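Local coordinates for protein adhesin A (Fusobacterium nucleatum, PDB 3ETZ) that probably acts as a surface adhesin for attachment to host cells, folding as an antiparallel helical hairpin that oligomerizes through a leucine chain, at residues A[37-42]-A[96-101]; A[44-49]-A[88-93]; A[51-56]-A[78-83]. The protein carries 1 engineered substitution. All coordinates share one frame; numbering follows the deposited sequence.

Contact 1: A[37-42]-A[96-101]; sequences DAARQA and AVISDF
Ala-39 and Ile-98 are the residues whose backbones lie nearest each other between the two segments, one on helix 5-63 and the other on helix 70-108, and most of what passes between them is apolar. The methyl CB of Ala-39 points at the other helix and meets two partners: it lies 4.0 Å from Ile-98 CG1 and 4.1 Å from Val-97 CG1. A residue this small suits the place, because with a single methyl group here the axes of the two short segments come within 8.9 Å while a branched side chain reaches across from the other side. Val-97 turns CG1 toward that methyl by setting it anti to the backbone N, chi1 166°.

The second group of contacts pairs the aliphatic stem of an arginine with an isoleucine. Ile-98 carries CG1 beside its own backbone N and ends in CD1, which stands 3.7 Å from Arg-40 CG. Its other branch, CG2, sits over one face of the Arg-40 guanidinium, off-centre toward the rim and 3.7 Å from CZ of Arg-40. Ile-98 thus serves two parts of one residue, CA and CG with one branch and the flat cationic group with the other, a service that a beta-branched residue is well shaped to give.

The charge itself is answered along helix 70-108. NH2 of Arg-40 forms a salt bridge with Glu-102, one turn beyond Ile-98, so the exposed arginine lays its stem against Ile-98 while its charged end pairs with the glutamate.

The helices run roughly antiparallel here, with 142° between the directions of the two segments. Ile-98 also touches Leu-43, a turn further along helix 5-63, while Phe-101 packs on Ala-36 and meets the ring of Phe-29, carrying the seam back toward the start of the long first helix.

Contact 2: A[44-49]-A[88-93]; sequences AQNEQV and EAEMEQ
The flat groups of Asn-46 and Glu-90, amide and carboxylate, come together where their side chains cross at about a right angle, with the two planes 71° apart. The groups are therefore steeply turned against each other and do not stack. The amide is probably modelled the wrong way round, which makes the identity of its nearest atom uncertain. This is one level of the antiparallel helix-loop-helix hairpin, consistent with a predicted coiled coil; the axes of the two short segments approach to 10.2 Å. Glu-90 stretches out to the amide from the exposed border of the interface, an arrangement that suits a long polar residue.

The inner part is made by Met-91, a buried residue that points at helix 5-63. Its flexible, unbranched chain lets it fit among Asn-46, Leu-43 and Tyr-50, and it starts with CG beside the backbone N (chi1 -66°). Glu-47 also touches Lys-95, and Asn-46 touches Leu-87. Against Asn-46, the methionine uses its middle: CG lies 3.6 Å from Asn-46 CB, and SD of Met-91 is 3.9 Å from that same carbon.

Contact 3: A[51-56]-A[78-83]; sequences NELSQR and SKYEDA
NH1 of Arg-56 donates a hydrogen bond of 2.8 Å to Tyr-80 OH, bridging the two helices at the surface of the molecule. The N-H...O angle of 147° shows a moderate bend. The phenol oxygen lies at the edge of the guanidinium and close to its plane, where the N-H groups point, while the tyrosine ring itself stands at 81° to that plane. Accepting a bond from a cation would probably polarise the phenol somewhat.

Arginine suits this place because it is long enough to span the gap and can still touch the ring on the way. Its CG leaves anti to the backbone N, and this extended start carries CD to 3.6 Å from Tyr-80 CZ, coming in at a slant to the ring. The bend at chi3 (-70°) then swings NE and the guanidinium round so that NH1 meets the hydroxyl.

Leu-53, one turn earlier on the same helix, meets a different part of the aromatic group: its CG is 3.6 Å from CE1 of Tyr-80, and its CD1 is 4.0 Å from that atom. The two side chains cross at about a right angle. A tyrosine fits well here, since its ring supplies apolar surface for the leucine and its hydroxyl accepts the bond from the exposed arginine. Tyr-80 also packs on Ala-57 and Leu-60, and Leu-53 on Leu-84, extending the apolar seam in both directions. The contact joins the two antiparallel helices of the helix-loop-helix hairpin of FadA on the way to its short loop.

All three contacts join helix 5-63 to helix 70-108, and as the first helix advances the second is met at ever earlier residues, as an antiparallel hairpin requires. Contact 3 lies closest to the turn and contact 1 farthest from it, with centres 24 Å apart; contact 2 stands between them. Contacts 1 and 2 are partly buried, each with one buried residue, an alanine in the first and a methionine in the second, whereas contact 3 is a surface contact with none. The chemistry differs too: contact 1 is aliphatic with an arginine laid over it, contact 2 pairs an inner methionine with polar neighbours, and contact 3 combines an aromatic ring with a clear cross-helix hydrogen bond.

Contact 1: A[37-42]-A[96-101]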
ATOM      1  N   ASP A  37       0.097   6.502   5.394  1.00 31.72           N
ATOM      2  CA  ASP A  37      -0.670   6.277   6.621  1.00 31.81           C
ATOM      3  C   ASP A  37      -1.878   5.394   6.314  1.00 31.28           C
ATOM      4  O   ASP A  37      -2.199   4.494   7.086  1.00 29.04           O
ATOM      5  CB  ASP A  37      -1.165   7.596   7.262  1.00 34.13           C
ATOM      6  CG  ASP A  37      -0.033   8.431   7.885  1.00 34.34           C
ATOM      7  OD1 ASP A  37       1.036   7.873   8.181  1.00 34.33           O
ATOM      8  OD2 ASP A  37      -0.225   9.654   8.087  1.00 36.75           O
ATOM      9  N   ALA A  38      -2.556   5.651   5.194  1.00 28.64           N
ATOM     10  CA  ALA A  38      -3.704   4.832   4.808  1.00 24.48           C
ATOM     11  C   ALA A  38      -3.277   3.399   4.508  1.00 24.36           C
ATOM     12  O   ALA A  38      -3.923   2.436   4.927  1.00 27.59           O
ATOM     13  CB  ALA A  38      -4.406   5.428   3.552  1.00 25.64           C
ATOM     14  N   ALA A  39      -2.226   3.253   3.718  1.00 22.70           N
ATOM     15  CA  ALA A  39      -1.729   1.935   3.376  1.00 23.74           C
ATOM     16  C   ALA A  39      -1.385   1.149   4.664  1.00 27.73           C
ATOM     17  O   ALA A  39      -1.589  -0.063   4.739  1.00 27.76           O
ATOM     18  CB  ALA A  39      -0.471   2.061   2.484  1.00 26.14           C
ATOM     19  N   ARG A  40      -0.828   1.834   5.660  1.00 27.66           N
ATOM     20  CA  ARG A  40      -0.500   1.158   6.917  1.00 31.14           C
ATOM     21  C   ARG A  40      -1.728   0.538   7.553  1.00 27.98           C
ATOM     22  O   ARG A  40      -1.677  -0.613   7.984  1.00 27.82           O
ATOM     23  CB  ARG A  40       0.128   2.121   7.931  1.00 30.79           C
ATOM     24  CG  ARG A  40       1.572   2.449   7.672  1.00 35.02           C
ATOM     25  CD  ARG A  40       2.053   3.426   8.756  1.00 36.40           C
ATOM     26  NE  ARG A  40       3.354   4.004   8.449  1.00 35.57           N
ATOM     27  CZ  ARG A  40       4.506   3.356   8.572  1.00 39.98           C
ATOM     28  NH1 ARG A  40       4.526   2.097   8.992  1.00 40.64           N
ATOM     29  NH2 ARG A  40       5.649   3.967   8.297  1.00 38.86           N
ATOM     30  N   GLN A  41      -2.814   1.309   7.618  1.00 29.22           N
ATOM     31  CA  GLN A  41      -4.076   0.869   8.208  1.00 32.15           C
ATOM     32  C   GLN A  41      -4.664  -0.322   7.419  1.00 32.71           C
ATOM     33  O   GLN A  41      -5.060  -1.338   8.003  1.00 29.13           O
ATOM     34  CB  GLN A  41      -5.041   2.055   8.209  1.00 37.61           C
ATOM     35  CG  GLN A  41      -6.198   1.982   9.182  1.00 45.25           C
ATOM     36  CD  GLN A  41      -6.943   3.316   9.275  1.00 49.41           C
ATOM     37  OE1 GLN A  41      -6.330   4.373   9.453  1.00 52.57           O
ATOM     38  NE2 GLN A  41      -8.266   3.267   9.162  1.00 52.52           N
ATOM     39  N   ALA A  42      -4.721  -0.183   6.092  1.00 29.70           N
ATOM     40  CA  ALA A  42      -5.249  -1.223   5.224  1.00 28.57           C
ATOM     41  C   ALA A  42      -4.359  -2.472   5.293  1.00 26.41           C
ATOM     42  O   ALA A  42      -4.845  -3.585   5.297  1.00 26.90           O
ATOM     43  CB  ALA A  42      -5.328  -0.707   3.781  1.00 28.38           C
ATOM     44  N   ALA A  96       5.029  -1.607  -0.389  1.00 29.01           N
ATOM     45  CA  ALA A  96       5.864  -0.816  -1.314  1.00 30.73           C
ATOM     46  C   ALA A  96       5.582   0.687  -1.159  1.00 30.90           C
ATOM     47  O   ALA A  96       6.501   1.505  -1.278  1.00 31.71           O
ATOM     48  CB  ALA A  96       5.629  -1.252  -2.789  1.00 31.53           C
ATOM     49  N   VAL A  97       4.323   1.048  -0.901  1.00 30.47           N
ATOM     50  CA  VAL A  97       3.947   2.447  -0.695  1.00 30.55           C
ATOM     51  C   VAL A  97       4.563   2.953   0.600  1.00 31.73           C
ATOM     52  O   VAL A  97       5.135   4.040   0.645  1.00 30.70           O
ATOM     53  CB  VAL A  97       2.405   2.630  -0.598  1.00 32.92           C
ATOM     54  CG1 VAL A  97       2.062   4.017  -0.037  1.00 34.06           C
ATOM     55  CG2 VAL A  97       1.785   2.469  -1.986  1.00 31.68           C
ATOM     56  N   ILE A  98       4.459   2.152   1.651  1.00 30.43           N
ATOM     57  CA  ILE A  98       5.000   2.521   2.951  1.00 32.12           C
ATOM     58  C   ILE A  98       6.530   2.626   2.869  1.00 33.69           C
ATOM     59  O   ILE A  98       7.137   3.580   3.371  1.00 35.24           O
ATOM     60  CB  ILE A  98       4.597   1.472   4.018  1.00 33.87           C
ATOM     61  CG1 ILE A  98       3.068   1.454   4.156  1.00 33.72           C
ATOM     62  CG2 ILE A  98       5.300   1.761   5.338  1.00 31.28           C
ATOM     63  CD1 ILE A  98       2.521   0.222   4.885  1.00 33.21           C
ATOM     64  N   SER A  99       7.134   1.633   2.236  1.00 34.21           N
ATOM     65  CA  SER A  99       8.576   1.563   2.039  1.00 36.79           C
ATOM     66  C   SER A  99       9.093   2.782   1.245  1.00 38.39           C
ATOM     67  O   SER A  99      10.080   3.424   1.624  1.00 38.04           O
ATOM     68  CB  SER A  99       8.908   0.278   1.292  1.00 37.14           C
ATOM     69  OG  SER A  99      10.274   0.243   0.958  1.00 44.48           O
ATOM     70  N   ASP A 100       8.440   3.091   0.137  1.00 38.16           N
ATOM     71  CA  ASP A 100       8.861   4.238  -0.635  1.00 41.27           C
ATOM     72  C   ASP A 100       8.781   5.519   0.188  1.00 41.74           C
ATOM     73  O   ASP A 100       9.673   6.355   0.102  1.00 42.50           O
ATOM     74  CB  ASP A 100       8.020   4.368  -1.897  1.00 42.48           C
ATOM     75  CG  ASP A 100       8.295   3.257  -2.878  1.00 48.43           C
ATOM     76  OD1 ASP A 100       9.375   2.627  -2.764  1.00 51.51           O
ATOM     77  OD2 ASP A 100       7.447   3.018  -3.765  1.00 51.80           O
ATOM     78  N   PHE A 101       7.737   5.680   0.999  1.00 42.49           N
ATOM     79  CA  PHE A 101       7.633   6.906   1.785  1.00 41.37           C
ATOM     80  C   PHE A 101       8.693   7.003   2.887  1.00 43.99           C
ATOM     81  O   PHE A 101       9.135   8.112   3.226  1.00 42.35           O
ATOM     82  CB  PHE A 101       6.255   7.061   2.422  1.00 39.61           C
ATOM     83  CG  PHE A 101       6.123   8.317   3.237  1.00 39.52           C
ATOM     84  CD1 PHE A 101       6.037   9.560   2.614  1.00 39.49           C
ATOM     85  CD2 PHE A 101       6.179   8.269   4.630  1.00 39.51           C
ATOM     86  CE1 PHE A 101       6.012  10.743   3.366  1.00 38.05           C
ATOM     87  CE2 PHE A 101       6.156   9.444   5.389  1.00 41.54           C
ATOM     88  CZ  PHE A 101       6.073  10.688   4.749  1.00 41.13           C
TER

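Contact 2: A[44-49]-A[88-93]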
ATOM      1  N   ALA A  44      -2.516  -3.527   7.820  1.00 26.58           N
ATOM      2  CA  ALA A  44      -2.748  -4.206   9.117  1.00 29.15           C
ATOM      3  C   ALA A  44      -4.055  -5.006   9.093  1.00 30.15           C
ATOM      4  O   ALA A  44      -4.124  -6.140   9.587  1.00 26.21           O
ATOM      5  CB  ALA A  44      -2.759  -3.164  10.280  1.00 29.27           C
ATOM      6  N   GLN A  45      -5.091  -4.436   8.492  1.00 28.76           N
ATOM      7  CA  GLN A  45      -6.353  -5.131   8.431  1.00 30.22           C
ATOM      8  C   GLN A  45      -6.211  -6.326   7.499  1.00 28.59           C
ATOM      9  O   GLN A  45      -6.740  -7.407   7.770  1.00 25.16           O
ATOM     10  CB  GLN A  45      -7.468  -4.180   7.978  1.00 35.06           C
ATOM     11  CG  GLN A  45      -8.774  -4.905   7.713  1.00 47.87           C
ATOM     12  CD  GLN A  45     -10.004  -4.009   7.817  1.00 54.98           C
ATOM     13  OE1 GLN A  45     -10.065  -2.928   7.213  1.00 57.73           O
ATOM     14  NE2 GLN A  45     -10.999  -4.465   8.583  1.00 58.34           N
ATOM     15  N   ASN A  46      -5.475  -6.145   6.405  1.00 24.69           N
ATOM     16  CA  ASN A  46      -5.257  -7.231   5.455  1.00 24.84           C
ATOM     17  C   ASN A  46      -4.465  -8.402   6.056  1.00 24.33           C
ATOM     18  O   ASN A  46      -4.775  -9.560   5.784  1.00 24.87           O
ATOM     19  CB  ASN A  46      -4.511  -6.726   4.210  1.00 24.81           C
ATOM     20  CG  ASN A  46      -5.455  -6.095   3.175  1.00 27.95           C
ATOM     21  OD1 ASN A  46      -5.029  -5.353   2.276  1.00 30.26           O
ATOM     22  ND2 ASN A  46      -6.724  -6.401   3.289  1.00 25.29           N
ATOM     23  N   GLU A  47      -3.436  -8.105   6.832  1.00 21.82           N
ATOM     24  CA  GLU A  47      -2.636  -9.177   7.456  1.00 25.75           C
ATOM     25  C   GLU A  47      -3.520 -10.098   8.317  1.00 25.76           C
ATOM     26  O   GLU A  47      -3.342 -11.323   8.318  1.00 25.09           O
ATOM     27  CB  GLU A  47      -1.506  -8.553   8.298  1.00 25.17           C
ATOM     28  CG  GLU A  47      -0.537  -7.801   7.395  1.00 31.66           C
ATOM     29  CD  GLU A  47       0.690  -7.244   8.091  1.00 36.53           C
ATOM     30  OE1 GLU A  47       0.570  -6.669   9.190  1.00 42.21           O
ATOM     31  OE2 GLU A  47       1.788  -7.363   7.511  1.00 40.17           O
ATOM     32  N   GLN A  48      -4.458  -9.496   9.044  1.00 25.03           N
ATOM     33  CA  GLN A  48      -5.379 -10.225   9.903  1.00 29.18           C
ATOM     34  C   GLN A  48      -6.226 -11.144   9.035  1.00 27.71           C
ATOM     35  O   GLN A  48      -6.354 -12.335   9.300  1.00 25.30           O
ATOM     36  CB  GLN A  48      -6.276  -9.237  10.659  1.00 34.70           C
ATOM     37  CG  GLN A  48      -7.160  -9.879  11.698  1.00 44.01           C
ATOM     38  CD  GLN A  48      -6.346 -10.693  12.669  1.00 50.53           C
ATOM     39  OE1 GLN A  48      -5.379 -10.186  13.255  1.00 55.74           O
ATOM     40  NE2 GLN A  48      -6.716 -11.967  12.844  1.00 53.04           N
ATOM     41  N   VAL A  49      -6.812 -10.586   7.984  1.00 27.23           N
ATOM     42  CA  VAL A  49      -7.631 -11.378   7.079  1.00 25.22           C
ATOM     43  C   VAL A  49      -6.837 -12.501   6.419  1.00 24.18           C
ATOM     44  O   VAL A  49      -7.320 -13.631   6.283  1.00 22.47           O
ATOM     45  CB  VAL A  49      -8.240 -10.477   5.958  1.00 28.37           C
ATOM     46  CG1 VAL A  49      -8.873 -11.345   4.873  1.00 27.97           C
ATOM     47  CG2 VAL A  49      -9.267  -9.534   6.551  1.00 26.17           C
ATOM     48  N   GLU A  88      -2.121 -11.299  -1.327  1.00 25.80           N
ATOM     49  CA  GLU A  88      -0.685 -11.180  -1.098  1.00 28.91           C
ATOM     50  C   GLU A  88      -0.103 -10.068  -2.001  1.00 27.36           C
ATOM     51  O   GLU A  88       0.781  -9.309  -1.598  1.00 22.98           O
ATOM     52  CB  GLU A  88      -0.034 -12.530  -1.404  1.00 33.47           C
ATOM     53  CG  GLU A  88       1.433 -12.616  -1.145  1.00 44.64           C
ATOM     54  CD  GLU A  88       1.899 -14.066  -1.020  1.00 52.56           C
ATOM     55  OE1 GLU A  88       1.306 -14.929  -1.737  1.00 54.05           O
ATOM     56  OE2 GLU A  88       2.856 -14.330  -0.228  1.00 53.05           O
ATOM     57  N   ALA A  89      -0.594  -9.985  -3.232  1.00 24.95           N
ATOM     58  CA  ALA A  89      -0.129  -8.941  -4.133  1.00 26.56           C
ATOM     59  C   ALA A  89      -0.617  -7.584  -3.623  1.00 22.48           C
ATOM     60  O   ALA A  89       0.133  -6.603  -3.675  1.00 25.26           O
ATOM     61  CB  ALA A  89      -0.618  -9.212  -5.588  1.00 22.83           C
ATOM     62  N   GLU A  90      -1.849  -7.509  -3.123  1.00 24.44           N
ATOM     63  CA  GLU A  90      -2.344  -6.229  -2.582  1.00 22.74           C
ATOM     64  C   GLU A  90      -1.429  -5.789  -1.412  1.00 26.55           C
ATOM     65  O   GLU A  90      -0.984  -4.633  -1.341  1.00 23.10           O
ATOM     66  CB  GLU A  90      -3.788  -6.389  -2.064  1.00 26.57           C
ATOM     67  CG  GLU A  90      -4.396  -5.145  -1.390  1.00 28.48           C
ATOM     68  CD  GLU A  90      -5.871  -5.320  -1.048  1.00 29.89           C
ATOM     69  OE1 GLU A  90      -6.567  -6.023  -1.796  1.00 37.53           O
ATOM     70  OE2 GLU A  90      -6.344  -4.751  -0.050  1.00 32.32           O
ATOM     71  N   MET A  91      -1.138  -6.711  -0.486  1.00 22.08           N
ATOM     72  CA  MET A  91      -0.283  -6.360   0.661  1.00 24.81           C
ATOM     73  C   MET A  91       1.133  -5.969   0.258  1.00 25.06           C
ATOM     74  O   MET A  91       1.739  -5.089   0.859  1.00 24.54           O
ATOM     75  CB  MET A  91      -0.256  -7.522   1.674  1.00 25.08           C
ATOM     76  CG  MET A  91      -1.622  -7.752   2.329  1.00 25.81           C
ATOM     77  SD  MET A  91      -1.562  -9.134   3.510  1.00 28.20           S
ATOM     78  CE  MET A  91      -0.453  -8.672   4.481  1.00 34.09           C
ATOM     79  N   GLU A  92       1.665  -6.632  -0.771  1.00 24.91           N
ATOM     80  CA  GLU A  92       3.002  -6.298  -1.277  1.00 27.17           C
ATOM     81  C   GLU A  92       3.014  -4.841  -1.802  1.00 27.43           C
ATOM     82  O   GLU A  92       3.962  -4.084  -1.578  1.00 22.63           O
ATOM     83  CB  GLU A  92       3.367  -7.267  -2.413  1.00 30.92           C
ATOM     84  CG  GLU A  92       4.764  -7.130  -2.979  1.00 34.98           C
ATOM     85  CD  GLU A  92       5.143  -8.296  -3.894  1.00 41.68           C
ATOM     86  OE1 GLU A  92       4.905  -9.473  -3.524  1.00 39.37           O
ATOM     87  OE2 GLU A  92       5.696  -8.039  -4.986  1.00 45.49           O
ATOM     88  N   GLN A  93       1.963  -4.451  -2.521  1.00 27.21           N
ATOM     89  CA  GLN A  93       1.891  -3.095  -3.047  1.00 25.70           C
ATOM     90  C   GLN A  93       1.737  -2.088  -1.904  1.00 26.03           C
ATOM     91  O   GLN A  93       2.282  -0.986  -1.963  1.00 25.78           O
ATOM     92  CB  GLN A  93       0.714  -2.970  -4.037  1.00 28.30           C
ATOM     93  CG  GLN A  93       0.968  -3.667  -5.377  1.00 30.21           C
ATOM     94  CD  GLN A  93       2.287  -3.247  -6.026  1.00 30.90           C
ATOM     95  OE1 GLN A  93       2.567  -2.062  -6.178  1.00 34.40           O
ATOM     96  NE2 GLN A  93       3.103  -4.226  -6.393  1.00 32.20           N
TER

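Contact 3: A[51-56]-A[78-83]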
ATOM      1  N   ASN A  51      -4.139 -14.044   7.478  1.00 21.48           N
ATOM      2  CA  ASN A  51      -3.787 -15.113   8.408  1.00 26.82           C
ATOM      3  C   ASN A  51      -4.980 -16.032   8.673  1.00 26.10           C
ATOM      4  O   ASN A  51      -4.863 -17.266   8.591  1.00 24.39           O
ATOM      5  CB  ASN A  51      -3.279 -14.531   9.726  1.00 24.07           C
ATOM      6  CG  ASN A  51      -1.955 -13.837   9.583  1.00 25.33           C
ATOM      7  OD1 ASN A  51      -1.226 -14.037   8.610  1.00 24.29           O
ATOM      8  ND2 ASN A  51      -1.622 -13.029  10.561  1.00 25.79           N
ATOM      9  N   GLU A  52      -6.123 -15.421   8.967  1.00 25.52           N
ATOM     10  CA  GLU A  52      -7.333 -16.174   9.253  1.00 27.69           C
ATOM     11  C   GLU A  52      -7.761 -17.030   8.076  1.00 28.90           C
ATOM     12  O   GLU A  52      -8.154 -18.199   8.260  1.00 24.14           O
ATOM     13  CB  GLU A  52      -8.462 -15.218   9.618  1.00 32.55           C
ATOM     14  CG  GLU A  52      -8.313 -14.626  11.007  1.00 42.30           C
ATOM     15  CD  GLU A  52      -9.290 -13.493  11.267  1.00 46.52           C
ATOM     16  OE1 GLU A  52     -10.292 -13.383  10.524  1.00 48.64           O
ATOM     17  OE2 GLU A  52      -9.054 -12.717  12.218  1.00 50.24           O
ATOM     18  N   LEU A  53      -7.689 -16.457   6.868  1.00 25.40           N
ATOM     19  CA  LEU A  53      -8.085 -17.179   5.670  1.00 25.05           C
ATOM     20  C   LEU A  53      -7.067 -18.249   5.267  1.00 23.62           C
ATOM     21  O   LEU A  53      -7.421 -19.280   4.713  1.00 23.05           O
ATOM     22  CB  LEU A  53      -8.351 -16.182   4.527  1.00 25.96           C
ATOM     23  CG  LEU A  53      -9.834 -15.871   4.190  1.00 32.65           C
ATOM     24  CD1 LEU A  53     -10.771 -16.168   5.374  1.00 30.55           C
ATOM     25  CD2 LEU A  53      -9.987 -14.450   3.689  1.00 29.47           C
ATOM     26  N   SER A  54      -5.802 -18.004   5.529  1.00 23.96           N
ATOM     27  CA  SER A  54      -4.796 -19.005   5.213  1.00 24.11           C
ATOM     28  C   SER A  54      -5.048 -20.206   6.117  1.00 24.58           C
ATOM     29  O   SER A  54      -4.896 -21.345   5.710  1.00 25.36           O
ATOM     30  CB  SER A  54      -3.387 -18.462   5.454  1.00 24.26           C
ATOM     31  OG  SER A  54      -3.086 -17.443   4.518  1.00 26.81           O
ATOM     32  N   GLN A  55      -5.434 -19.951   7.354  1.00 25.53           N
ATOM     33  CA  GLN A  55      -5.692 -21.055   8.286  1.00 26.60           C
ATOM     34  C   GLN A  55      -6.888 -21.846   7.753  1.00 26.82           C
ATOM     35  O   GLN A  55      -6.898 -23.085   7.708  1.00 22.21           O
ATOM     36  CB  GLN A  55      -6.010 -20.509   9.676  1.00 25.94           C
ATOM     37  CG  GLN A  55      -6.196 -21.621  10.705  1.00 32.17           C
ATOM     38  CD  GLN A  55      -6.720 -21.108  12.031  1.00 36.00           C
ATOM     39  OE1 GLN A  55      -6.426 -19.987  12.432  1.00 33.72           O
ATOM     40  NE2 GLN A  55      -7.492 -21.943  12.731  1.00 37.44           N
ATOM     41  N   ARG A  56      -7.907 -21.116   7.313  1.00 25.79           N
ATOM     42  CA  ARG A  56      -9.086 -21.759   6.764  1.00 25.23           C
ATOM     43  C   ARG A  56      -8.781 -22.610   5.532  1.00 27.64           C
ATOM     44  O   ARG A  56      -9.230 -23.758   5.433  1.00 27.21           O
ATOM     45  CB  ARG A  56     -10.140 -20.698   6.412  1.00 27.03           C
ATOM     46  CG  ARG A  56     -11.436 -21.289   5.864  1.00 30.30           C
ATOM     47  CD  ARG A  56     -12.464 -20.190   5.579  1.00 31.18           C
ATOM     48  NE  ARG A  56     -12.985 -19.585   6.801  1.00 28.16           N
ATOM     49  CZ  ARG A  56     -13.941 -18.658   6.820  1.00 33.51           C
ATOM     50  NH1 ARG A  56     -14.469 -18.228   5.677  1.00 29.34           N
ATOM     51  NH2 ARG A  56     -14.386 -18.176   7.975  1.00 30.85           N
ATOM     52  N   SER A  78      -8.937 -24.600  -3.087  1.00 33.61           N
ATOM     53  CA  SER A  78      -8.316 -24.069  -4.284  1.00 36.65           C
ATOM     54  C   SER A  78      -8.750 -22.621  -4.594  1.00 35.47           C
ATOM     55  O   SER A  78      -7.929 -21.811  -5.043  1.00 35.21           O
ATOM     56  CB  SER A  78      -8.625 -24.992  -5.471  1.00 37.47           C
ATOM     57  OG  SER A  78      -8.031 -24.489  -6.652  1.00 45.11           O
ATOM     58  N   LYS A  79     -10.020 -22.289  -4.366  1.00 34.04           N
ATOM     59  CA  LYS A  79     -10.471 -20.933  -4.642  1.00 34.05           C
ATOM     60  C   LYS A  79      -9.926 -19.987  -3.591  1.00 34.19           C
ATOM     61  O   LYS A  79      -9.641 -18.811  -3.892  1.00 32.43           O
ATOM     62  CB  LYS A  79     -11.996 -20.858  -4.722  1.00 36.58           C
ATOM     63  CG  LYS A  79     -12.529 -21.556  -5.983  1.00 37.11           C
ATOM     64  CD  LYS A  79     -13.955 -21.170  -6.319  1.00 40.75           C
ATOM     65  CE  LYS A  79     -14.952 -21.640  -5.273  1.00 42.73           C
ATOM     66  NZ  LYS A  79     -16.340 -21.260  -5.673  1.00 45.43           N
ATOM     67  N   TYR A  80      -9.774 -20.489  -2.361  1.00 30.90           N
ATOM     68  CA  TYR A  80      -9.193 -19.661  -1.317  1.00 28.91           C
ATOM     69  C   TYR A  80      -7.724 -19.412  -1.637  1.00 28.72           C
ATOM     70  O   TYR A  80      -7.239 -18.306  -1.434  1.00 28.51           O
ATOM     71  CB  TYR A  80      -9.326 -20.300   0.069  1.00 27.80           C
ATOM     72  CG  TYR A  80     -10.523 -19.763   0.838  1.00 27.58           C
ATOM     73  CD1 TYR A  80     -10.601 -18.411   1.179  1.00 26.98           C
ATOM     74  CD2 TYR A  80     -11.569 -20.602   1.221  1.00 27.06           C
ATOM     75  CE1 TYR A  80     -11.682 -17.913   1.876  1.00 26.45           C
ATOM     76  CE2 TYR A  80     -12.660 -20.116   1.916  1.00 26.56           C
ATOM     77  CZ  TYR A  80     -12.712 -18.768   2.244  1.00 26.88           C
ATOM     78  OH  TYR A  80     -13.782 -18.273   2.953  1.00 28.00           O
ATOM     79  N   GLU A  81      -7.021 -20.420  -2.157  1.00 28.86           N
ATOM     80  CA  GLU A  81      -5.614 -20.242  -2.485  1.00 31.50           C
ATOM     81  C   GLU A  81      -5.455 -19.181  -3.586  1.00 31.42           C
ATOM     82  O   GLU A  81      -4.503 -18.390  -3.560  1.00 27.54           O
ATOM     83  CB  GLU A  81      -4.969 -21.557  -2.947  1.00 36.05           C
ATOM     84  CG  GLU A  81      -3.444 -21.431  -3.100  1.00 42.20           C
ATOM     85  CD  GLU A  81      -2.772 -22.677  -3.649  1.00 45.63           C
ATOM     86  OE1 GLU A  81      -3.474 -23.674  -3.934  1.00 47.58           O
ATOM     87  OE2 GLU A  81      -1.531 -22.652  -3.796  1.00 46.29           O
ATOM     88  N   ASP A  82      -6.367 -19.164  -4.556  1.00 29.38           N
ATOM     89  CA  ASP A  82      -6.281 -18.166  -5.619  1.00 31.10           C
ATOM     90  C   ASP A  82      -6.479 -16.761  -5.031  1.00 30.57           C
ATOM     91  O   ASP A  82      -5.732 -15.833  -5.351  1.00 28.88           O
ATOM     92  CB  ASP A  82      -7.338 -18.405  -6.698  1.00 34.82           C
ATOM     93  CG  ASP A  82      -7.117 -19.698  -7.478  1.00 40.54           C
ATOM     94  OD1 ASP A  82      -5.958 -20.159  -7.615  1.00 43.08           O
ATOM     95  OD2 ASP A  82      -8.119 -20.248  -7.980  1.00 43.12           O
ATOM     96  N   ALA A  83      -7.482 -16.609  -4.171  1.00 29.03           N
ATOM     97  CA  ALA A  83      -7.760 -15.322  -3.551  1.00 27.57           C
ATOM     98  C   ALA A  83      -6.619 -14.881  -2.630  1.00 27.86           C
ATOM     99  O   ALA A  83      -6.335 -13.687  -2.526  1.00 26.42           O
ATOM    100  CB  ALA A  83      -9.063 -15.391  -2.772  1.00 25.53           C
TER